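Local coordinates for putative uncharacterized protein (Coprinopsis cinerea, PDB 3W9A) that probably cleaves beta-linked glucans, being the catalytic domain of a family 131 glycoside hydrolase built as a beta-jelly roll, at residues N11-T14 with P15-D19; T65-T68 with T69-W72; Y30-Y33 with I34-S37; T71-Q75 with M76-E80; F193-S196 with R197-H200. All coordinates share one frame; numbering follows the deposited sequence.

Interaction 1 of 5, residues N11-T14 with P15-D19; sequences NYTT and PADFD
Asp-17 OD2 is gripped by two backbone amides of the loop just before it. Thr-13 N gives the shorter bond, 2.6 Å to Asp-17 OD2, and uses the anti lone pair, on the side away from the other oxygen. Thr-14 N reaches Asp-17 OD2 at 3.1 Å from well above the carboxylate plane, 54° out of it. The grip comes from side-chain rotation: CG of Asp-17 is anti to its own carbonyl carbon (chi1 -75°), and this turns the carboxylate back on the loop. OD1 has a different task, a salt bridge to Arg-20. The backbone answers in the other direction, since Asp-17 N donates to Thr-14 O at 3.0 Å. The loop that follows strand 3-6 of the jelly roll is thus tied to the short, weakly bonded helical turn at about 15-18. Pro-15 lies at its start, and the Thr-Pro link sets Thr-14 CB close to Pro-15 CD (3.3 Å). On the buried side, Tyr-12 and Phe-18 form an offset stack. Their ring centroids are 4.5 Å apart and the planes meet at 20°. Tyr-12 CD1 lies over the Phe-18 face near its rim, 3.5 Å from Phe-18 CE1. The phenol end of Tyr-12 reaches Thr-29 N. At the exposed end, a water accepts from Ala-16 N at 2.9 Å and is only weakly bonded to Thr-14 OG1.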
loop_
_atom_site.group_PDB
_atom_site.type_symbol
_atom_site.label_atom_id
_atom_site.label_comp_id
_atom_site.label_asym_id
_atom_site.label_seq_id
_atom_site.Cartn_x
_atom_site.Cartn_y
_atom_site.Cartn_z
ATOM N N ASN A 11 1.121 -8.317 -14.927
ATOM C CA ASN A 11 1.737 -9.624 -15.174
ATOM C C ASN A 11 1.382 -10.629 -14.101
ATOM O O ASN A 11 1.801 -11.777 -14.169
ATOM C CB ASN A 11 3.255 -9.502 -15.272
ATOM C CG ASN A 11 3.694 -8.819 -16.543
ATOM O OD1 ASN A 11 2.875 -8.479 -17.395
ATOM N ND2 ASN A 11 4.995 -8.608 -16.678
ATOM N N TYR A 12 0.601 -10.198 -13.115
ATOM C CA TYR A 12 0.200 -11.086 -12.034
ATOM C C TYR A 12 -1.247 -11.460 -12.263
ATOM O O TYR A 12 -2.145 -10.692 -11.943
ATOM C CB TYR A 12 0.438 -10.434 -10.661
ATOM C CG TYR A 12 1.907 -10.300 -10.337
ATOM C CD1 TYR A 12 2.588 -11.292 -9.618
ATOM C CD2 TYR A 12 2.637 -9.199 -10.780
ATOM C CE1 TYR A 12 3.944 -11.155 -9.318
ATOM C CE2 TYR A 12 3.986 -9.068 -10.495
ATOM C CZ TYR A 12 4.640 -10.036 -9.773
ATOM O OH TYR A 12 5.997 -9.870 -9.520
ATOM N N THR A 13 -1.451 -12.651 -12.826
ATOM C CA THR A 13 -2.773 -13.089 -13.306
ATOM C C THR A 13 -3.491 -14.035 -12.350
ATOM O O THR A 13 -4.715 -14.069 -12.341
ATOM C CB THR A 13 -2.659 -13.791 -14.680
ATOM O OG1 THR A 13 -2.101 -12.867 -15.620
ATOM C CG2 THR A 13 -4.037 -14.258 -15.198
ATOM N N THR A 14 -2.738 -14.813 -11.574
ATOM C CA THR A 14 -3.318 -15.715 -10.565
ATOM C C THR A 14 -2.451 -15.687 -9.320
ATOM O O THR A 14 -1.302 -15.232 -9.384
ATOM C CB THR A 14 -3.368 -17.174 -11.071
ATOM O OG1 THR A 14 -2.038 -17.650 -11.281
ATOM C CG2 THR A 14 -4.133 -17.259 -12.362
ATOM N N PRO A 15 -2.966 -16.205 -8.185
ATOM C CA PRO A 15 -2.155 -16.160 -6.967
ATOM C C PRO A 15 -0.781 -16.823 -7.107
ATOM O O PRO A 15 0.230 -16.270 -6.628
ATOM C CB PRO A 15 -3.046 -16.867 -5.931
ATOM C CG PRO A 15 -4.429 -16.622 -6.414
ATOM C CD PRO A 15 -4.336 -16.689 -7.911
ATOM N N ALA A 16 -0.740 -17.962 -7.799
ATOM C CA ALA A 16 0.509 -18.682 -8.029
ATOM C C ALA A 16 1.591 -17.840 -8.709
ATOM O O ALA A 16 2.776 -18.137 -8.558
ATOM C CB ALA A 16 0.256 -19.956 -8.827
ATOM N N ASP A 17 1.202 -16.792 -9.439
ATOM C CA ASP A 17 2.190 -15.902 -10.040
ATOM C C ASP A 17 3.108 -15.277 -8.984
ATOM O O ASP A 17 4.296 -15.111 -9.221
ATOM C CB ASP A 17 1.530 -14.825 -10.929
ATOM C CG ASP A 17 1.043 -15.376 -12.276
ATOM O OD1 ASP A 17 1.574 -16.410 -12.741
ATOM O OD2 ASP A 17 0.113 -14.787 -12.864
ATOM N N PHE A 18 2.586 -14.984 -7.801
ATOM C CA PHE A 18 3.429 -14.459 -6.726
ATOM C C PHE A 18 4.421 -15.523 -6.180
ATOM O O PHE A 18 5.497 -15.179 -5.687
ATOM C CB PHE A 18 2.569 -13.897 -5.597
ATOM C CG PHE A 18 1.870 -12.615 -5.941
ATOM C CD1 PHE A 18 2.579 -11.419 -6.032
ATOM C CD2 PHE A 18 0.499 -12.595 -6.144
ATOM C CE1 PHE A 18 1.929 -10.229 -6.328
ATOM C CE2 PHE A 18 -0.155 -11.415 -6.434
ATOM C CZ PHE A 18 0.551 -10.230 -6.522
ATOM N N ASP A 19 4.067 -16.799 -6.306
ATOM C CA ASP A 19 4.913 -17.912 -5.840
ATOM C C ASP A 19 6.165 -18.156 -6.693
ATOM O O ASP A 19 7.032 -18.918 -6.300
ATOM C CB ASP A 19 4.104 -19.219 -5.741
ATOM C CG ASP A 19 2.964 -19.136 -4.717
ATOM O OD1 ASP A 19 3.095 -18.387 -3.723
ATOM O OD2 ASP A 19 1.930 -19.806 -4.899
HETATM O O HOH W 1 -2.997 -19.502 -8.689
#

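Interaction 2 of 5, residues T65-T68 with T69-W72; sequences TIDT and TATW
Asp-67 and Thr-69 make the tight part of this contact, through one carboxylate oxygen. Thr-69 OG1 donates to Asp-67 OD1 at 2.6 Å, on the syn side and 18° out of the carboxylate plane. Thr-69 N also donates to Asp-67 OD1, at 2.9 Å, but from above the plane. Two bonds from one residue therefore fix the rotation of the aspartate. The hydroxyl of Thr-69 is further bonded to Tyr-43 and Arg-42, so this corner is tied to the loop that precedes strand 44-47 as well. Asp-67 starts a type I beta turn, closed by Ala-70 N donating to Asp-67 O at 3.0 Å. The side-chain bond from Asp-67 to the amide two residues on makes it an Asx turn too. Here the chain leaves strand 61-66 of the jelly roll and starts toward strand 77-83. An inverse gamma turn centred on Ala-70 overlaps the end of the beta turn. The rest is looser. Ile-66 CB and Ala-70 CB are 4.5 Å apart, a light apolar touch. On the wetter side, Thr-68 and Thr-71 are joined by a water. It donates to Thr-68 O at 2.9 Å and lies 2.7 Å from Thr-71 OG1. Thr-68 O also accepts from Asn-208 ND2.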
loop_
_atom_site.group_PDB
_atom_site.type_symbol
_atom_site.label_atom_id
_atom_site.label_comp_id
_atom_site.label_asym_id
_atom_site.label_seq_id
_atom_site.Cartn_x
_atom_site.Cartn_y
_atom_site.Cartn_z
ATOM N N THR A 65 -5.781 -10.216 1.707
ATOM C CA THR A 65 -6.569 -10.784 2.796
ATOM C C THR A 65 -5.702 -11.218 3.982
ATOM O O THR A 65 -4.738 -11.975 3.826
ATOM C CB THR A 65 -7.440 -11.987 2.313
ATOM O OG1 THR A 65 -8.356 -11.558 1.301
ATOM C CG2 THR A 65 -8.240 -12.615 3.478
ATOM N N ILE A 66 -6.086 -10.768 5.174
ATOM C CA ILE A 66 -5.532 -11.288 6.417
ATOM C C ILE A 66 -6.575 -12.115 7.164
ATOM O O ILE A 66 -7.742 -11.735 7.261
ATOM C CB ILE A 66 -4.968 -10.169 7.318
ATOM C CG1 ILE A 66 -6.009 -9.061 7.537
ATOM C CG2 ILE A 66 -3.664 -9.638 6.725
ATOM C CD1 ILE A 66 -5.651 -8.026 8.584
ATOM N N ASP A 67 -6.175 -13.294 7.622
ATOM C CA ASP A 67 -7.030 -14.076 8.509
ATOM C C ASP A 67 -6.180 -14.596 9.643
ATOM O O ASP A 67 -4.999 -14.222 9.747
ATOM C CB ASP A 67 -7.776 -15.198 7.756
ATOM C CG ASP A 67 -6.857 -16.287 7.219
ATOM O OD1 ASP A 67 -5.664 -16.375 7.584
ATOM O OD2 ASP A 67 -7.347 -17.063 6.388
ATOM N N THR A 68 -6.767 -15.446 10.489
ATOM C CA THR A 68 -6.087 -15.939 11.669
ATOM C C THR A 68 -4.865 -16.789 11.341
ATOM O O THR A 68 -3.994 -16.924 12.176
ATOM C CB THR A 68 -7.007 -16.759 12.602
ATOM O OG1 THR A 68 -7.449 -17.949 11.947
ATOM C CG2 THR A 68 -8.171 -15.958 13.010
ATOM N N THR A 69 -4.782 -17.327 10.125
ATOM C CA THR A 69 -3.597 -18.089 9.716
ATOM C C THR A 69 -2.484 -17.241 9.098
ATOM O O THR A 69 -1.455 -17.790 8.708
ATOM C CB THR A 69 -3.950 -19.170 8.700
ATOM O OG1 THR A 69 -4.185 -18.561 7.407
ATOM C CG2 THR A 69 -5.176 -19.979 9.163
ATOM N N ALA A 70 -2.685 -15.928 8.996
ATOM C CA ALA A 70 -1.733 -15.045 8.307
ATOM C C ALA A 70 -0.625 -14.602 9.253
ATOM O O ALA A 70 -0.497 -13.431 9.589
ATOM C CB ALA A 70 -2.458 -13.830 7.739
ATOM N N THR A 71 0.172 -15.553 9.697
ATOM C CA THR A 71 1.071 -15.336 10.800
ATOM C C THR A 71 2.464 -15.666 10.291
ATOM O O THR A 71 2.695 -16.773 9.811
ATOM C CB THR A 71 0.663 -16.229 11.989
ATOM O OG1 THR A 71 0.456 -17.569 11.554
ATOM C CG2 THR A 71 -0.640 -15.755 12.571
ATOM N N TRP A 72 3.379 -14.701 10.354
ATOM C CA TRP A 72 4.713 -14.905 9.790
ATOM C C TRP A 72 5.775 -14.995 10.885
ATOM O O TRP A 72 6.321 -16.085 11.161
ATOM C CB TRP A 72 5.042 -13.796 8.789
ATOM C CG TRP A 72 6.386 -13.943 8.198
ATOM C CD1 TRP A 72 6.834 -14.997 7.485
ATOM C CD2 TRP A 72 7.472 -13.017 8.280
ATOM N NE1 TRP A 72 8.130 -14.797 7.111
ATOM C CE2 TRP A 72 8.550 -13.585 7.583
ATOM C CE3 TRP A 72 7.636 -11.755 8.866
ATOM C CZ2 TRP A 72 9.780 -12.941 7.445
ATOM C CZ3 TRP A 72 8.864 -11.109 8.738
ATOM C CH2 TRP A 72 9.924 -11.706 8.038
HETATM O O HOH W 2 -1.778 -18.707 12.659
#

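Interaction 3 of 5, residues Y30-Y33 with I34-S37; sequences YQWY and IKGS
The indole of Trp-32 carries the side chain of Lys-35 over one face, while the ring of Tyr-33 has Ile-34 over one of its own. This is the end of strand 30-34, where an edge of the jelly-roll sheet runs out into a loop through an inverse gamma turn centred on Ile-34. The turn swings Lys-35 back over Trp-32. Lys-35 CB touches the far end of the indole, 3.4 Å from Trp-32 CH2. Lys-35 CD sits over the six-membered ring in a CH-pi contact, 3.7 Å from its centroid. The ammonium then comes to rest over the five-membered ring as a cation-pi pair, with Lys-35 NZ 4.0 Å from that centroid and 23° off the normal. CG of Lys-35 stands between the backbone N and the carbonyl carbon (chi1 64°); this and the extended chain beyond CG together lay Lys-35 across the indole. At the rim of the indole, Trp-32 NE1 donates to Thr-40 OG1. Tyr-33 and Ile-34 lie alongside each other, pointing the same way. Ile-34 CG1 is 3.9 Å from the Tyr-33 ring centroid, a second CH-pi contact. The Tyr-33 ring also meets Trp-23 and Trp-72, and its hydroxyl binds a glycerol molecule. Lys-35 NZ has one more partner in reach, the backbone carbonyl of the residue whose indole it covers: a weak hydrogen bond of 3.4 Å to Trp-32 O.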
loop_
_atom_site.group_PDB
_atom_site.type_symbol
_atom_site.label_atom_id
_atom_site.label_comp_id
_atom_site.label_asym_id
_atom_site.label_seq_id
_atom_site.Cartn_x
_atom_site.Cartn_y
_atom_site.Cartn_z
ATOM N N TYR A 30 7.834 -8.100 -7.121
ATOM C CA TYR A 30 7.391 -8.180 -5.723
ATOM C C TYR A 30 7.989 -9.371 -4.986
ATOM O O TYR A 30 7.926 -10.500 -5.472
ATOM C CB TYR A 30 5.877 -8.333 -5.673
ATOM C CG TYR A 30 5.087 -7.081 -5.948
ATOM C CD1 TYR A 30 4.902 -6.123 -4.955
ATOM C CD2 TYR A 30 4.477 -6.870 -7.173
ATOM C CE1 TYR A 30 4.141 -4.978 -5.192
ATOM C CE2 TYR A 30 3.715 -5.727 -7.408
ATOM C CZ TYR A 30 3.551 -4.796 -6.407
ATOM O OH TYR A 30 2.808 -3.665 -6.616
ATOM N N GLN A 31 8.525 -9.107 -3.796
ATOM C CA GLN A 31 8.982 -10.158 -2.888
ATOM C C GLN A 31 7.784 -10.646 -2.087
ATOM O O GLN A 31 6.985 -9.853 -1.603
ATOM C CB GLN A 31 10.031 -9.655 -1.941
ATOM C CG GLN A 31 11.161 -8.899 -2.596
ATOM C CD GLN A 31 12.255 -8.524 -1.633
ATOM O OE1 GLN A 31 12.020 -8.280 -0.454
ATOM N NE2 GLN A 31 13.456 -8.435 -2.144
ATOM N N TRP A 32 7.676 -11.954 -1.942
ATOM C CA TRP A 32 6.503 -12.523 -1.304
ATOM C C TRP A 32 7.004 -13.569 -0.299
ATOM O O TRP A 32 7.315 -14.707 -0.667
ATOM C CB TRP A 32 5.604 -13.110 -2.367
ATOM C CG TRP A 32 4.403 -13.881 -1.886
ATOM C CD1 TRP A 32 3.984 -15.084 -2.341
ATOM C CD2 TRP A 32 3.489 -13.489 -0.866
ATOM N NE1 TRP A 32 2.855 -15.476 -1.673
ATOM C CE2 TRP A 32 2.522 -14.502 -0.766
ATOM C CE3 TRP A 32 3.370 -12.350 -0.050
ATOM C CZ2 TRP A 32 1.465 -14.439 0.131
ATOM C CZ3 TRP A 32 2.293 -12.279 0.839
ATOM C CH2 TRP A 32 1.360 -13.307 0.920
ATOM N N TYR A 33 7.169 -13.116 0.938
ATOM C CA TYR A 33 7.607 -13.979 2.054
ATOM C C TYR A 33 6.951 -13.632 3.397
ATOM O O TYR A 33 6.972 -14.450 4.289
ATOM C CB TYR A 33 9.133 -13.966 2.207
ATOM C CG TYR A 33 9.725 -12.628 2.596
ATOM C CD1 TYR A 33 9.983 -12.315 3.921
ATOM C CD2 TYR A 33 10.016 -11.676 1.631
ATOM C CE1 TYR A 33 10.527 -11.080 4.278
ATOM C CE2 TYR A 33 10.560 -10.445 1.974
ATOM C CZ TYR A 33 10.808 -10.141 3.294
ATOM O OH TYR A 33 11.347 -8.901 3.612
ATOM N N ILE A 34 6.414 -12.414 3.557
ATOM C CA ILE A 34 5.755 -12.028 4.796
ATOM C C ILE A 34 4.308 -12.532 4.708
ATOM O O ILE A 34 3.417 -11.827 4.276
ATOM C CB ILE A 34 5.825 -10.495 5.039
ATOM C CG1 ILE A 34 7.281 -10.029 5.109
ATOM C CG2 ILE A 34 5.142 -10.108 6.341
ATOM C CD1 ILE A 34 7.457 -8.526 5.259
ATOM N N LYS A 35 4.093 -13.779 5.104
ATOM C CA LYS A 35 2.816 -14.428 4.908
ATOM C C LYS A 35 2.639 -15.601 5.853
ATOM O O LYS A 35 3.615 -16.077 6.445
ATOM C CB LYS A 35 2.766 -14.976 3.492
ATOM C CG LYS A 35 3.805 -16.046 3.239
ATOM C CD LYS A 35 4.035 -16.290 1.766
ATOM C CE LYS A 35 4.977 -17.464 1.552
ATOM N NZ LYS A 35 5.504 -17.487 0.158
ATOM N N GLY A 36 1.411 -16.120 5.906
ATOM C CA GLY A 36 1.105 -17.315 6.675
ATOM C C GLY A 36 1.495 -18.566 5.911
ATOM O O GLY A 36 1.981 -18.495 4.761
ATOM N N SER A 37 1.246 -19.711 6.538
ATOM C CA SER A 37 1.522 -21.029 5.949
ATOM C C SER A 37 0.539 -21.457 4.874
ATOM O O SER A 37 0.797 -22.429 4.158
ATOM C CB SER A 37 1.474 -22.093 7.037
ATOM O OG SER A 37 2.494 -21.846 7.971
#

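Interaction 4 of 5, residues T71-Q75 with M76-E80; sequences TWNSQ and MMRTE
This is a polar contact, mainly of Asn-73 with Arg-78, where an exposed loop of the jelly roll turns into strand 77-83. Arg-78 NH1 donates to Asn-73 OD1 at 3.0 Å, from above the carbonyl plane of the amide. The guanidinium gets there by a bend at chi3 (73°). It also forms a side-on salt bridge with Glu-80, Arg-78 NE to Glu-80 OE2 at 2.7 Å and Arg-78 NH2 to Glu-80 OE1 at 2.9 Å. Three bonds thus fix the plane of the group. Trp-72 stands nearly perpendicular to it, at 87°, and turns an edge to the guanidinium face, with Trp-72 CE3 4.0 Å from Arg-78 NH1. A water held by the loop accepts from Trp-72 N at 2.8 Å and also lies by Asn-73 OD1, Ser-74 OG and Met-76 O. The loop closes at Met-76, a selenomethionine, whose backbone N donates to Ser-74 OG at 3.1 Å.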
loop_
_atom_site.group_PDB
_atom_site.type_symbol
_atom_site.label_atom_id
_atom_site.label_comp_id
_atom_site.label_asym_id
_atom_site.label_seq_id
_atom_site.Cartn_x
_atom_site.Cartn_y
_atom_site.Cartn_z
ATOM N N THR A 71 0.172 -15.553 9.697
ATOM C CA THR A 71 1.071 -15.336 10.800
ATOM C C THR A 71 2.464 -15.666 10.291
ATOM O O THR A 71 2.695 -16.773 9.811
ATOM C CB THR A 71 0.663 -16.229 11.989
ATOM O OG1 THR A 71 0.456 -17.569 11.554
ATOM C CG2 THR A 71 -0.640 -15.755 12.571
ATOM N N TRP A 72 3.379 -14.701 10.354
ATOM C CA TRP A 72 4.713 -14.905 9.790
ATOM C C TRP A 72 5.775 -14.995 10.885
ATOM O O TRP A 72 6.321 -16.085 11.161
ATOM C CB TRP A 72 5.042 -13.796 8.789
ATOM C CG TRP A 72 6.386 -13.943 8.198
ATOM C CD1 TRP A 72 6.834 -14.997 7.485
ATOM C CD2 TRP A 72 7.472 -13.017 8.280
ATOM N NE1 TRP A 72 8.130 -14.797 7.111
ATOM C CE2 TRP A 72 8.550 -13.585 7.583
ATOM C CE3 TRP A 72 7.636 -11.755 8.866
ATOM C CZ2 TRP A 72 9.780 -12.941 7.445
ATOM C CZ3 TRP A 72 8.864 -11.109 8.738
ATOM C CH2 TRP A 72 9.924 -11.706 8.038
ATOM N N ASN A 73 6.056 -13.857 11.510
ATOM C CA ASN A 73 7.061 -13.767 12.566
ATOM C C ASN A 73 6.443 -13.611 13.952
ATOM O O ASN A 73 7.157 -13.365 14.918
ATOM C CB ASN A 73 7.928 -12.550 12.323
ATOM C CG ASN A 73 7.135 -11.267 12.453
ATOM O OD1 ASN A 73 5.989 -11.188 12.003
ATOM N ND2 ASN A 73 7.724 -10.271 13.081
ATOM N N SER A 74 5.124 -13.746 14.037
ATOM C CA SER A 74 4.384 -13.540 15.270
ATOM C C SER A 74 2.940 -14.015 15.067
ATOM O O SER A 74 2.576 -14.486 13.989
ATOM C CB SER A 74 4.384 -12.052 15.631
ATOM O OG SER A 74 3.685 -11.309 14.638
ATOM N N GLN A 75 2.122 -13.876 16.099
ATOM C CA GLN A 75 0.683 -14.071 15.961
ATOM C C GLN A 75 -0.060 -12.905 15.281
ATOM O O GLN A 75 -1.258 -13.017 15.001
ATOM C CB GLN A 75 0.047 -14.324 17.330
ATOM C CG GLN A 75 -0.308 -15.773 17.534
ATOM C CD GLN A 75 -1.277 -15.940 18.669
ATOM O OE1 GLN A 75 -0.982 -15.563 19.806
ATOM N NE2 GLN A 75 -2.458 -16.493 18.372
HETATM N N MSE A 76 0.626 -11.797 15.016
HETATM C CA MSE A 76 -0.021 -10.671 14.331
HETATM C C MSE A 76 -0.420 -11.081 12.926
HETATM O O MSE A 76 0.224 -11.928 12.313
HETATM C CB MSE A 76 0.900 -9.456 14.275
HETATM C CG MSE A 76 1.254 -8.974 15.683
HETATM SE SE MSE A 76 2.306 -7.310 15.580
HETATM C CE MSE A 76 3.012 -7.378 17.429
HETATM N N MSE A 77 -1.481 -10.462 12.417
HETATM C CA MSE A 77 -2.041 -10.801 11.108
HETATM C C MSE A 77 -1.304 -9.990 10.105
HETATM O O MSE A 77 -1.314 -8.779 10.182
HETATM C CB MSE A 77 -3.548 -10.536 11.033
HETATM C CG MSE A 77 -4.209 -11.180 12.240
HETATM SE SE MSE A 77 -6.135 -11.610 12.074
HETATM C CE MSE A 77 -6.711 -10.418 10.631
ATOM N N ARG A 78 -0.646 -10.654 9.164
ATOM C CA ARG A 78 0.223 -9.961 8.203
ATOM C C ARG A 78 0.134 -10.579 6.822
ATOM O O ARG A 78 0.281 -11.800 6.681
ATOM C CB ARG A 78 1.679 -10.004 8.670
ATOM C CG ARG A 78 1.958 -9.254 9.956
ATOM C CD ARG A 78 3.450 -9.235 10.273
ATOM N NE ARG A 78 4.208 -8.337 9.409
ATOM C CZ ARG A 78 5.491 -8.011 9.607
ATOM N NH1 ARG A 78 6.166 -8.526 10.616
ATOM N NH2 ARG A 78 6.112 -7.183 8.788
ATOM N N THR A 79 -0.106 -9.736 5.817
ATOM C CA THR A 79 -0.036 -10.142 4.411
ATOM C C THR A 79 0.579 -8.980 3.691
ATOM O O THR A 79 -0.083 -7.968 3.506
ATOM C CB THR A 79 -1.415 -10.410 3.818
ATOM O OG1 THR A 79 -1.992 -11.562 4.447
ATOM C CG2 THR A 79 -1.315 -10.648 2.314
ATOM N N GLU A 80 1.854 -9.096 3.335
ATOM C CA GLU A 80 2.619 -7.945 2.848
ATOM C C GLU A 80 3.573 -8.371 1.738
ATOM O O GLU A 80 4.296 -9.353 1.876
ATOM C CB GLU A 80 3.406 -7.300 4.001
ATOM C CG GLU A 80 2.735 -7.541 5.338
ATOM C CD GLU A 80 3.431 -6.948 6.537
ATOM O OE1 GLU A 80 4.588 -6.506 6.446
ATOM O OE2 GLU A 80 2.779 -6.925 7.601
HETATM O O HOH W 3 3.151 -12.308 11.703
#

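Interaction 5 of 5, residues F193-S196 with R197-H200; sequences FTDS and RDFH
The side chain of Asp-198 ends against Thr-194 and Asp-195. Its CG stands between the backbone N and the carbonyl carbon (chi1 65°), which brings the whole carboxylate beside them. Asp-198 CB lies 3.2 Å from Asp-195 OD1. Asp-198 CG is slightly closer, 3.1 Å from Asp-195 OD1. At the tip, Asp-198 OD1 accepts a hydrogen bond from Thr-194 OG1, modelled very short and so of doubtful length. Asp-198 OD2 accepts from Asp-195 N at 3.1 Å in a nearly straight bond (166°), and from a water that also donates to Phe-193 O. Asp-198 OD2 is 3.2 Å from Asp-195 OD1 as well, two acceptors of like charge. Arg-197 N donates to Asp-195 OD1 at 2.8 Å, which probably eases the closeness of the two carboxylates. Further waters link Asp-195 to Arg-197. Ser-196 N donates to Thr-194 OG1 at 3.0 Å. The result is an ST turn at Thr-194 overlapping an Asx turn at Asp-195, in the surface loop that leads into strand 199-201 of the jelly roll.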
loop_
_atom_site.group_PDB
_atom_site.type_symbol
_atom_site.label_atom_id
_atom_site.label_comp_id
_atom_site.label_asym_id
_atom_site.label_seq_id
_atom_site.Cartn_x
_atom_site.Cartn_y
_atom_site.Cartn_z
ATOM N N PHE A 193 15.069 6.767 6.180
ATOM C CA PHE A 193 15.952 5.743 5.684
ATOM C C PHE A 193 15.145 4.554 5.185
ATOM O O PHE A 193 14.273 4.037 5.879
ATOM C CB PHE A 193 16.963 5.245 6.722
ATOM C CG PHE A 193 17.762 4.069 6.219
ATOM C CD1 PHE A 193 18.788 4.263 5.309
ATOM C CD2 PHE A 193 17.435 2.770 6.588
ATOM C CE1 PHE A 193 19.506 3.192 4.812
ATOM C CE2 PHE A 193 18.149 1.696 6.093
ATOM C CZ PHE A 193 19.189 1.910 5.207
ATOM N N THR A 194 15.446 4.136 3.966
ATOM C CA THR A 194 14.983 2.850 3.471
ATOM C C THR A 194 16.149 2.105 2.842
ATOM O O THR A 194 17.036 2.726 2.253
ATOM C CB THR A 194 13.843 3.018 2.459
ATOM O OG1 THR A 194 13.581 1.776 1.832
ATOM C CG2 THR A 194 14.206 4.024 1.376
ATOM N N ASP A 195 16.138 0.782 2.961
ATOM C CA ASP A 195 17.141 -0.073 2.311
ATOM C C ASP A 195 16.667 -0.569 0.936
ATOM O O ASP A 195 17.251 -1.480 0.351
ATOM C CB ASP A 195 17.501 -1.239 3.235
ATOM C CG ASP A 195 16.369 -2.251 3.418
ATOM O OD1 ASP A 195 15.289 -2.137 2.823
ATOM O OD2 ASP A 195 16.579 -3.188 4.187
ATOM N N SER A 196 15.576 0.024 0.448
ATOM C CA SER A 196 14.943 -0.323 -0.823
ATOM C C SER A 196 14.364 -1.751 -0.913
ATOM O O SER A 196 13.941 -2.158 -1.978
ATOM C CB SER A 196 15.878 -0.039 -2.007
ATOM O OG SER A 196 16.313 1.293 -1.962
ATOM N N ARG A 197 14.302 -2.470 0.205
ATOM C CA ARG A 197 13.549 -3.715 0.282
ATOM C C ARG A 197 12.807 -3.790 1.608
ATOM O O ARG A 197 12.758 -4.841 2.261
ATOM C CB ARG A 197 14.474 -4.922 0.083
ATOM C CG ARG A 197 15.583 -5.010 1.113
ATOM C CD ARG A 197 16.573 -6.103 0.791
ATOM N NE ARG A 197 17.533 -5.662 -0.218
ATOM C CZ ARG A 197 18.701 -6.254 -0.457
ATOM N NH1 ARG A 197 19.077 -7.321 0.245
ATOM N NH2 ARG A 197 19.511 -5.765 -1.394
ATOM N N ASP A 198 12.225 -2.658 2.002
ATOM C CA ASP A 198 11.545 -2.557 3.291
ATOM C C ASP A 198 10.249 -1.721 3.257
ATOM O O ASP A 198 9.782 -1.276 4.293
ATOM C CB ASP A 198 12.517 -1.999 4.337
ATOM C CG ASP A 198 12.952 -0.577 4.030
ATOM O OD1 ASP A 198 12.437 0.001 3.044
ATOM O OD2 ASP A 198 13.815 -0.053 4.774
ATOM N N PHE A 199 9.665 -1.546 2.073
ATOM C CA PHE A 199 8.356 -0.955 1.966
ATOM C C PHE A 199 7.287 -2.048 1.828
ATOM O O PHE A 199 7.343 -2.890 0.917
ATOM C CB PHE A 199 8.307 0.014 0.795
ATOM C CG PHE A 199 6.994 0.738 0.681
ATOM C CD1 PHE A 199 6.605 1.649 1.663
ATOM C CD2 PHE A 199 6.144 0.509 -0.384
ATOM C CE1 PHE A 199 5.399 2.301 1.574
ATOM C CE2 PHE A 199 4.924 1.169 -0.473
ATOM C CZ PHE A 199 4.557 2.069 0.511
ATOM N N HIS A 200 6.316 -2.029 2.732
ATOM C CA HIS A 200 5.376 -3.130 2.892
ATOM C C HIS A 200 4.079 -2.820 2.195
ATOM O O HIS A 200 3.262 -2.046 2.694
ATOM C CB HIS A 200 5.155 -3.432 4.377
ATOM C CG HIS A 200 6.392 -3.936 5.056
ATOM N ND1 HIS A 200 6.450 -5.148 5.718
ATOM C CD2 HIS A 200 7.643 -3.419 5.109
ATOM C CE1 HIS A 200 7.667 -5.322 6.194
ATOM N NE2 HIS A 200 8.408 -4.289 5.836
HETATM O O HOH W 4 12.459 1.694 6.677
HETATM O O HOH W 5 17.345 -3.144 -1.639
HETATM O O HOH W 6 14.502 -4.897 4.506
#

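How the interactions relate
Interactions 2 and 4 share Thr-71 and Trp-72, and their centres are 6 Å apart. Interaction 3 meets interaction 4 through neighbouring strands 30-34 and 77-83, where Ile-34 O probably accepts from Glu-80 N (3.3 Å), and packs on the Trp-72 that interactions 2 and 4 share. Interaction 5 meets interaction 4 where Glu-80 lies against His-200, a probable hydrogen bond modelled very short. It meets interaction 3 at Ile-34 CD1 and His-200 CE1, 3.3 Å apart. Tyr-33, Arg-78 (weakly) and His-200 all bond to bound glycerol. Interactions 3, 4 and 5 may therefore line a carbohydrate pocket, though the glycerol probably comes from crystallisation. Interaction 1 stands apart, touching interaction 3 alone, with centres 13 Å apart.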